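Local coordinates for protein MdcA (Pseudomonas aeruginosa, PDB 5VIT) that serves as the alpha subunit of malonate decarboxylase, probably as a transferase that moves the acyl carrier protein from its acetyl thioester to malonate, at residues D64-S69 with V149-G154; L175-A180 with A207-F212. One frame throughout, in Å; residues are numbered along the deposited sequence.

Contact 1: residues D64-S69 with V149-G154; sequences DFLSRS and VALVAG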
ATOM      1  N   ASP A  64      16.219 -41.447 -16.757  1.00 35.72           N
ATOM      2  CA  ASP A  64      15.659 -41.465 -18.105  1.00 41.56           C
ATOM      3  C   ASP A  64      16.045 -42.726 -18.901  1.00 35.99           C
ATOM      4  O   ASP A  64      15.341 -43.111 -19.838  1.00 32.21           O
ATOM      5  CB  ASP A  64      16.068 -40.194 -18.860  1.00 38.52           C
ATOM      6  CG  ASP A  64      17.563 -40.095 -19.072  1.00 37.77           C
ATOM      7  OD1 ASP A  64      18.313 -39.994 -18.071  1.00 34.88           O
ATOM      8  OD2 ASP A  64      17.986 -40.104 -20.247  1.00 38.30           O
ATOM      9  N   PHE A  65      17.132 -43.386 -18.514  1.00 33.84           N
ATOM     10  CA  PHE A  65      17.442 -44.671 -19.122  1.00 38.81           C
ATOM     11  C   PHE A  65      16.368 -45.687 -18.715  1.00 39.91           C
ATOM     12  O   PHE A  65      15.778 -46.352 -19.566  1.00 37.77           O
ATOM     13  CB  PHE A  65      18.836 -45.154 -18.727  1.00 38.39           C
ATOM     14  CG  PHE A  65      19.191 -46.503 -19.296  1.00 42.74           C
ATOM     15  CD1 PHE A  65      18.863 -46.823 -20.606  1.00 43.33           C
ATOM     16  CD2 PHE A  65      19.859 -47.446 -18.526  1.00 41.58           C
ATOM     17  CE1 PHE A  65      19.186 -48.066 -21.135  1.00 48.26           C
ATOM     18  CE2 PHE A  65      20.194 -48.683 -19.048  1.00 45.60           C
ATOM     19  CZ  PHE A  65      19.853 -48.996 -20.355  1.00 46.86           C
ATOM     20  N   LEU A  66      16.110 -45.780 -17.410  1.00 38.79           N
ATOM     21  CA  LEU A  66      15.038 -46.625 -16.887  1.00 35.61           C
ATOM     22  C   LEU A  66      13.689 -46.226 -17.471  1.00 37.82           C
ATOM     23  O   LEU A  66      12.857 -47.070 -17.810  1.00 38.30           O
ATOM     24  CB  LEU A  66      14.990 -46.541 -15.358  1.00 30.59           C
ATOM     25  CG  LEU A  66      16.235 -47.057 -14.643  1.00 34.88           C
ATOM     26  CD1 LEU A  66      16.010 -47.087 -13.134  1.00 30.93           C
ATOM     27  CD2 LEU A  66      16.613 -48.439 -15.170  1.00 29.67           C
ATOM     28  N   SER A  67      13.481 -44.923 -17.579  1.00 32.85           N
ATOM     29  CA  SER A  67      12.248 -44.387 -18.124  1.00 37.17           C
ATOM     30  C   SER A  67      12.050 -44.768 -19.604  1.00 38.25           C
ATOM     31  O   SER A  67      10.961 -45.186 -20.011  1.00 34.88           O
ATOM     32  CB  SER A  67      12.240 -42.866 -17.959  1.00 33.03           C
ATOM     33  OG  SER A  67      11.063 -42.326 -18.500  1.00 45.44           O
ATOM     34  N   ARG A  68      13.093 -44.613 -20.416  1.00 37.74           N
ATOM     35  CA  ARG A  68      12.995 -44.990 -21.828  1.00 40.05           C
ATOM     36  C   ARG A  68      12.915 -46.507 -21.989  1.00 40.41           C
ATOM     37  O   ARG A  68      12.235 -47.010 -22.885  1.00 41.53           O
ATOM     38  CB  ARG A  68      14.182 -44.442 -22.621  1.00 36.96           C
ATOM     39  CG  ARG A  68      14.240 -42.931 -22.668  1.00 43.81           C
ATOM     40  CD  ARG A  68      15.433 -42.476 -23.461  1.00 39.12           C
ATOM     41  NE  ARG A  68      16.661 -43.142 -23.034  1.00 46.12           N
ATOM     42  CZ  ARG A  68      17.574 -42.555 -22.277  1.00 40.54           C
ATOM     43  NH1 ARG A  68      17.374 -41.306 -21.895  1.00 48.22           N
ATOM     44  NH2 ARG A  68      18.677 -43.194 -21.919  1.00 38.64           N
ATOM     45  N   SER A  69      13.612 -47.235 -21.123  1.00 37.25           N
ATOM     46  CA  SER A  69      13.598 -48.695 -21.194  1.00 40.28           C
ATOM     47  C   SER A  69      12.237 -49.270 -20.804  1.00 44.68           C
ATOM     48  O   SER A  69      11.813 -50.275 -21.362  1.00 49.29           O
ATOM     49  CB  SER A  69      14.679 -49.283 -20.302  1.00 36.70           C
ATOM     50  OG  SER A  69      15.935 -48.692 -20.564  1.00 37.71           O
ATOM     51  N   VAL A 149       7.861 -51.337  -6.772  1.00 29.69           N
ATOM     52  CA  VAL A 149       9.138 -51.147  -7.456  1.00 34.66           C
ATOM     53  C   VAL A 149       9.593 -49.677  -7.403  1.00 32.02           C
ATOM     54  O   VAL A 149       8.778 -48.767  -7.508  1.00 33.78           O
ATOM     55  CB  VAL A 149       9.052 -51.603  -8.945  1.00 35.95           C
ATOM     56  CG1 VAL A 149      10.408 -51.500  -9.630  1.00 28.02           C
ATOM     57  CG2 VAL A 149       8.525 -53.036  -9.043  1.00 35.46           C
ATOM     58  N   ALA A 150      10.888 -49.442  -7.220  1.00 28.97           N
ATOM     59  CA  ALA A 150      11.420 -48.097  -7.433  1.00 34.61           C
ATOM     60  C   ALA A 150      12.473 -48.081  -8.554  1.00 34.77           C
ATOM     61  O   ALA A 150      13.406 -48.888  -8.563  1.00 30.22           O
ATOM     62  CB  ALA A 150      12.003 -47.538  -6.151  1.00 30.16           C
ATOM     63  N   LEU A 151      12.295 -47.155  -9.493  1.00 30.31           N
ATOM     64  CA  LEU A 151      13.228 -46.945 -10.594  1.00 32.98           C
ATOM     65  C   LEU A 151      13.919 -45.596 -10.412  1.00 31.26           C
ATOM     66  O   LEU A 151      13.327 -44.546 -10.687  1.00 31.00           O
ATOM     67  CB  LEU A 151      12.489 -47.001 -11.935  1.00 30.39           C
ATOM     68  CG  LEU A 151      11.637 -48.254 -12.095  1.00 27.78           C
ATOM     69  CD1 LEU A 151      10.830 -48.216 -13.387  1.00 25.39           C
ATOM     70  CD2 LEU A 151      12.522 -49.486 -12.015  1.00 29.38           C
ATOM     71  N   VAL A 152      15.154 -45.609  -9.917  1.00 29.10           N
ATOM     72  CA  VAL A 152      15.794 -44.355  -9.528  1.00 31.20           C
ATOM     73  C   VAL A 152      17.199 -44.266 -10.108  1.00 32.24           C
ATOM     74  O   VAL A 152      17.679 -45.209 -10.736  1.00 31.29           O
ATOM     75  CB  VAL A 152      15.831 -44.183  -7.977  1.00 26.73           C
ATOM     76  CG1 VAL A 152      14.429 -44.279  -7.382  1.00 24.40           C
ATOM     77  CG2 VAL A 152      16.762 -45.184  -7.317  1.00 25.58           C
ATOM     78  N   ALA A 153      17.860 -43.134  -9.891  1.00 31.28           N
ATOM     79  CA  ALA A 153      19.116 -42.856 -10.574  1.00 30.10           C
ATOM     80  C   ALA A 153      20.198 -42.359  -9.625  1.00 30.68           C
ATOM     81  O   ALA A 153      19.909 -41.685  -8.638  1.00 31.16           O
ATOM     82  CB  ALA A 153      18.882 -41.838 -11.689  1.00 29.70           C
ATOM     83  N   GLY A 154      21.446 -42.693  -9.938  1.00 31.96           N
ATOM     84  CA  GLY A 154      22.595 -42.209  -9.187  1.00 31.19           C
ATOM     85  C   GLY A 154      23.759 -41.890 -10.114  1.00 35.53           C
ATOM     86  O   GLY A 154      23.720 -42.228 -11.301  1.00 35.12           O
TER
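Just before Leu66, the residue through which helix 64-70 touches strand 149-154, the carbonyl O of Phe65 is gripped twice by Ser69. Ser69 N binds Phe65 O in the helical manner at 2.8 Å, and Ser69 OG adds a short bond of 2.5 Å to the same Phe65 O. The hydroxyl reaches that oxygen from above the carbonyl plane, 42° out of it, because OG lies beside its own backbone N (chi1 -51°) and is folded back over the preceding turn. Leu66 alone spans the gap to the strand. Its CG stands beside the backbone N and its chain is drawn out beyond that (chi2 -173°), so that the CD1 methyl is thrust forward. Leu66 CD1 sits 3.7 Å from Leu151 CB, an apolar touch. It also lies 3.5 Å from Val152 O, where a methyl abuts strand backbone without any hydrogen bond. The setting is an open parallel alpha/beta sheet, Rossmann-like in its layering: strand 149-154 runs between strands 52-55 and 185-190, and helix 64-70 follows strand 52-55 along the chain. Leu151 turns its CB toward this helix, whereas Val152 points its CB away from it, and its side chain packs on Thr172 of helix 172-180. Leu66 additionally packs on Leu39 of helix 39-46, and its backbone N donates to Gln189 OE1, which fixes the helix start to the neighbouring strand 185-190. The backbone of Ala153 is held by side chains, its N bonding Glu56 OE1 and its O bonding Lys61 NZ.

Contact 2: residues L175-A180 with A207-F212; sequences LVEPTA and ASWVDF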
ATOM      1  N   LEU A 175      12.244 -42.085  -1.728  1.00 27.67           N
ATOM      2  CA  LEU A 175      11.547 -42.992  -2.635  1.00 28.44           C
ATOM      3  C   LEU A 175      11.986 -44.428  -2.395  1.00 26.24           C
ATOM      4  O   LEU A 175      11.192 -45.367  -2.478  1.00 25.22           O
ATOM      5  CB  LEU A 175      11.815 -42.609  -4.093  1.00 25.21           C
ATOM      6  CG  LEU A 175      11.264 -41.259  -4.558  1.00 31.11           C
ATOM      7  CD1 LEU A 175      11.644 -41.024  -6.034  1.00 26.76           C
ATOM      8  CD2 LEU A 175       9.744 -41.174  -4.353  1.00 23.77           C
ATOM      9  N   VAL A 176      13.263 -44.583  -2.080  1.00 25.36           N
ATOM     10  CA  VAL A 176      13.844 -45.907  -1.963  1.00 29.04           C
ATOM     11  C   VAL A 176      13.526 -46.549  -0.599  1.00 29.31           C
ATOM     12  O   VAL A 176      13.227 -47.741  -0.543  1.00 27.74           O
ATOM     13  CB  VAL A 176      15.378 -45.851  -2.214  1.00 31.55           C
ATOM     14  CG1 VAL A 176      16.061 -47.162  -1.821  1.00 31.65           C
ATOM     15  CG2 VAL A 176      15.652 -45.533  -3.681  1.00 31.56           C
ATOM     16  N   GLU A 177      13.561 -45.773   0.486  1.00 26.11           N
ATOM     17  CA  GLU A 177      13.372 -46.375   1.807  1.00 27.59           C
ATOM     18  C   GLU A 177      12.027 -47.116   1.923  1.00 27.72           C
ATOM     19  O   GLU A 177      12.013 -48.257   2.373  1.00 27.07           O
ATOM     20  CB  GLU A 177      13.518 -45.342   2.934  1.00 24.09           C
ATOM     21  CG  GLU A 177      13.255 -45.925   4.325  1.00 28.17           C
ATOM     22  CD  GLU A 177      13.867 -45.124   5.472  1.00 27.39           C
ATOM     23  OE1 GLU A 177      14.630 -44.166   5.229  1.00 32.59           O
ATOM     24  OE2 GLU A 177      13.601 -45.469   6.639  1.00 28.87           O
ATOM     25  N   PRO A 178      10.902 -46.494   1.507  1.00 27.97           N
ATOM     26  CA  PRO A 178       9.679 -47.304   1.630  1.00 23.53           C
ATOM     27  C   PRO A 178       9.642 -48.535   0.723  1.00 27.47           C
ATOM     28  O   PRO A 178       8.912 -49.466   1.063  1.00 25.97           O
ATOM     29  CB  PRO A 178       8.543 -46.337   1.248  1.00 27.55           C
ATOM     30  CG  PRO A 178       9.138 -44.985   1.106  1.00 26.32           C
ATOM     31  CD  PRO A 178      10.620 -45.053   1.343  1.00 27.82           C
ATOM     32  N   THR A 179      10.392 -48.544  -0.382  1.00 30.48           N
ATOM     33  CA  THR A 179      10.385 -49.679  -1.311  1.00 29.32           C
ATOM     34  C   THR A 179      11.312 -50.780  -0.829  1.00 29.37           C
ATOM     35  O   THR A 179      10.939 -51.954  -0.811  1.00 29.22           O
ATOM     36  CB  THR A 179      10.815 -49.281  -2.749  1.00 32.07           C
ATOM     37  OG1 THR A 179      10.311 -47.983  -3.075  1.00 31.52           O
ATOM     38  CG2 THR A 179      10.291 -50.306  -3.781  1.00 30.49           C
ATOM     39  N   ALA A 180      12.523 -50.399  -0.438  1.00 26.48           N
ATOM     40  CA  ALA A 180      13.500 -51.361   0.054  1.00 30.07           C
ATOM     41  C   ALA A 180      13.009 -52.091   1.300  1.00 30.26           C
ATOM     42  O   ALA A 180      13.288 -53.273   1.469  1.00 29.54           O
ATOM     43  CB  ALA A 180      14.827 -50.676   0.347  1.00 27.60           C
ATOM     44  N   ALA A 207      24.020 -50.346   0.126  1.00 38.35           N
ATOM     45  CA  ALA A 207      23.798 -51.519  -0.726  1.00 36.35           C
ATOM     46  C   ALA A 207      22.583 -52.339  -0.296  1.00 37.25           C
ATOM     47  O   ALA A 207      21.883 -52.897  -1.141  1.00 40.46           O
ATOM     48  CB  ALA A 207      25.055 -52.398  -0.738  1.00 40.70           C
ATOM     49  N   SER A 208      22.338 -52.385   1.016  1.00 40.36           N
ATOM     50  CA  SER A 208      21.222 -53.123   1.625  1.00 41.60           C
ATOM     51  C   SER A 208      19.864 -52.724   1.046  1.00 43.27           C
ATOM     52  O   SER A 208      18.965 -53.555   0.907  1.00 45.90           O
ATOM     53  CB  SER A 208      21.195 -52.896   3.138  1.00 37.40           C
ATOM     54  OG  SER A 208      22.504 -52.698   3.654  1.00 49.64           O
ATOM     55  N   TRP A 209      19.725 -51.448   0.706  1.00 38.41           N
ATOM     56  CA  TRP A 209      18.466 -50.913   0.199  1.00 34.85           C
ATOM     57  C   TRP A 209      18.256 -51.192  -1.291  1.00 36.25           C
ATOM     58  O   TRP A 209      17.155 -51.004  -1.824  1.00 35.48           O
ATOM     59  CB  TRP A 209      18.399 -49.398   0.409  1.00 36.90           C
ATOM     60  CG  TRP A 209      18.663 -48.906   1.803  1.00 38.66           C
ATOM     61  CD1 TRP A 209      19.210 -49.603   2.840  1.00 34.56           C
ATOM     62  CD2 TRP A 209      18.370 -47.593   2.309  1.00 37.19           C
ATOM     63  NE1 TRP A 209      19.293 -48.802   3.954  1.00 37.74           N
ATOM     64  CE2 TRP A 209      18.779 -47.565   3.658  1.00 35.80           C
ATOM     65  CE3 TRP A 209      17.815 -46.439   1.745  1.00 31.53           C
ATOM     66  CZ2 TRP A 209      18.653 -46.423   4.462  1.00 37.21           C
ATOM     67  CZ3 TRP A 209      17.693 -45.303   2.536  1.00 35.86           C
ATOM     68  CH2 TRP A 209      18.110 -45.307   3.888  1.00 35.91           C
ATOM     69  N   VAL A 210      19.325 -51.604  -1.968  1.00 36.12           N
ATOM     70  CA  VAL A 210      19.334 -51.683  -3.429  1.00 37.16           C
ATOM     71  C   VAL A 210      19.331 -53.137  -3.907  1.00 36.63           C
ATOM     72  O   VAL A 210      20.023 -53.976  -3.344  1.00 37.95           O
ATOM     73  CB  VAL A 210      20.565 -50.933  -4.006  1.00 38.99           C
ATOM     74  CG1 VAL A 210      20.759 -51.240  -5.489  1.00 34.02           C
ATOM     75  CG2 VAL A 210      20.416 -49.433  -3.778  1.00 37.61           C
ATOM     76  N   ASP A 211      18.535 -53.440  -4.928  1.00 32.13           N
ATOM     77  CA  ASP A 211      18.488 -54.797  -5.447  1.00 35.48           C
ATOM     78  C   ASP A 211      19.313 -54.943  -6.729  1.00 40.10           C
ATOM     79  O   ASP A 211      20.048 -55.923  -6.899  1.00 40.53           O
ATOM     80  CB  ASP A 211      17.039 -55.217  -5.689  1.00 36.36           C
ATOM     81  CG  ASP A 211      16.217 -55.240  -4.400  1.00 37.47           C
ATOM     82  OD1 ASP A 211      16.587 -55.996  -3.464  1.00 30.45           O
ATOM     83  OD2 ASP A 211      15.212 -54.484  -4.322  1.00 33.96           O
ATOM     84  N   PHE A 212      19.205 -53.974  -7.629  1.00 38.58           N
ATOM     85  CA  PHE A 212      19.997 -54.024  -8.853  1.00 39.42           C
ATOM     86  C   PHE A 212      20.551 -52.662  -9.231  1.00 41.45           C
ATOM     87  O   PHE A 212      19.917 -51.637  -8.978  1.00 40.22           O
ATOM     88  CB  PHE A 212      19.166 -54.581 -10.008  1.00 38.53           C
ATOM     89  CG  PHE A 212      18.758 -56.005  -9.821  1.00 43.12           C
ATOM     90  CD1 PHE A 212      17.417 -56.345  -9.665  1.00 41.70           C
ATOM     91  CD2 PHE A 212      19.716 -57.013  -9.783  1.00 42.66           C
ATOM     92  CE1 PHE A 212      17.034 -57.672  -9.489  1.00 44.58           C
ATOM     93  CE2 PHE A 212      19.342 -58.334  -9.607  1.00 42.95           C
ATOM     94  CZ  PHE A 212      17.998 -58.663  -9.457  1.00 43.64           C
TER
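Ala180, in the last turn of helix 172-180, faces Trp209 at the end of a short 3-10 turn, with Ala180 CA and Trp209 CA 5.0 Å apart. That turn is closed by Val210 N bonding Ala207 O at 3.0 Å. The Ala180 methyl lodges against the tryptophan backbone: Ala180 CB is 3.2 Å from Trp209 O and 3.8 Å from Trp209 CB. Val176, one helical turn earlier, offers CG1, the branch set anti to its backbone N (chi1 168°). This methyl comes to the indole at its edge, near the ring plane, 4.0 Å from Trp209 CE3, and it also abuts Trp209 CB. The helix belongs to a beta-alpha-beta crossover that joins the neighbouring parallel strands 149-154 and 185-190, and residues 207-211 lead into strand 212-215, the next one across the same sheet. Farther out, the extended Glu177 side chain passes the six-membered ring at a slant, Glu177 OE1 ending 3.9 Å from Trp209 CH2, with carboxylate and ring planes 58° apart. Phe181, directly after the helix, meets the indole edge-to-face. Pro178 has no N-H to give to the previous turn and marks a kink; beyond it Ala180 N still bonds Val176 O. Thr179 OG1 donates to Leu175 O at 2.8 Å, in the carbonyl plane.

Contact 1 and contact 2 come in series along the chain, their centres 13 Å apart on the same side of the chain's centre. Both lie on the parallel sheet of the earlier half of the sequence, contact 1 through strand 149-154 and contact 2 through a helix covering that sheet and the loop leading into strand 212-215. The two contacts touch directly, Ala150 CB lying 3.5 Å from Thr179 OG1 and Val152 CG2 lying 3.8 Å from Val176 CG2. Val176 therefore joins sheet and loop 207-211. Helix 64-70 covers one face of the sheet; helix 172-180 lies on the other, with the 207-211 loop beside it, making this alpha/beta part a three-layer sandwich.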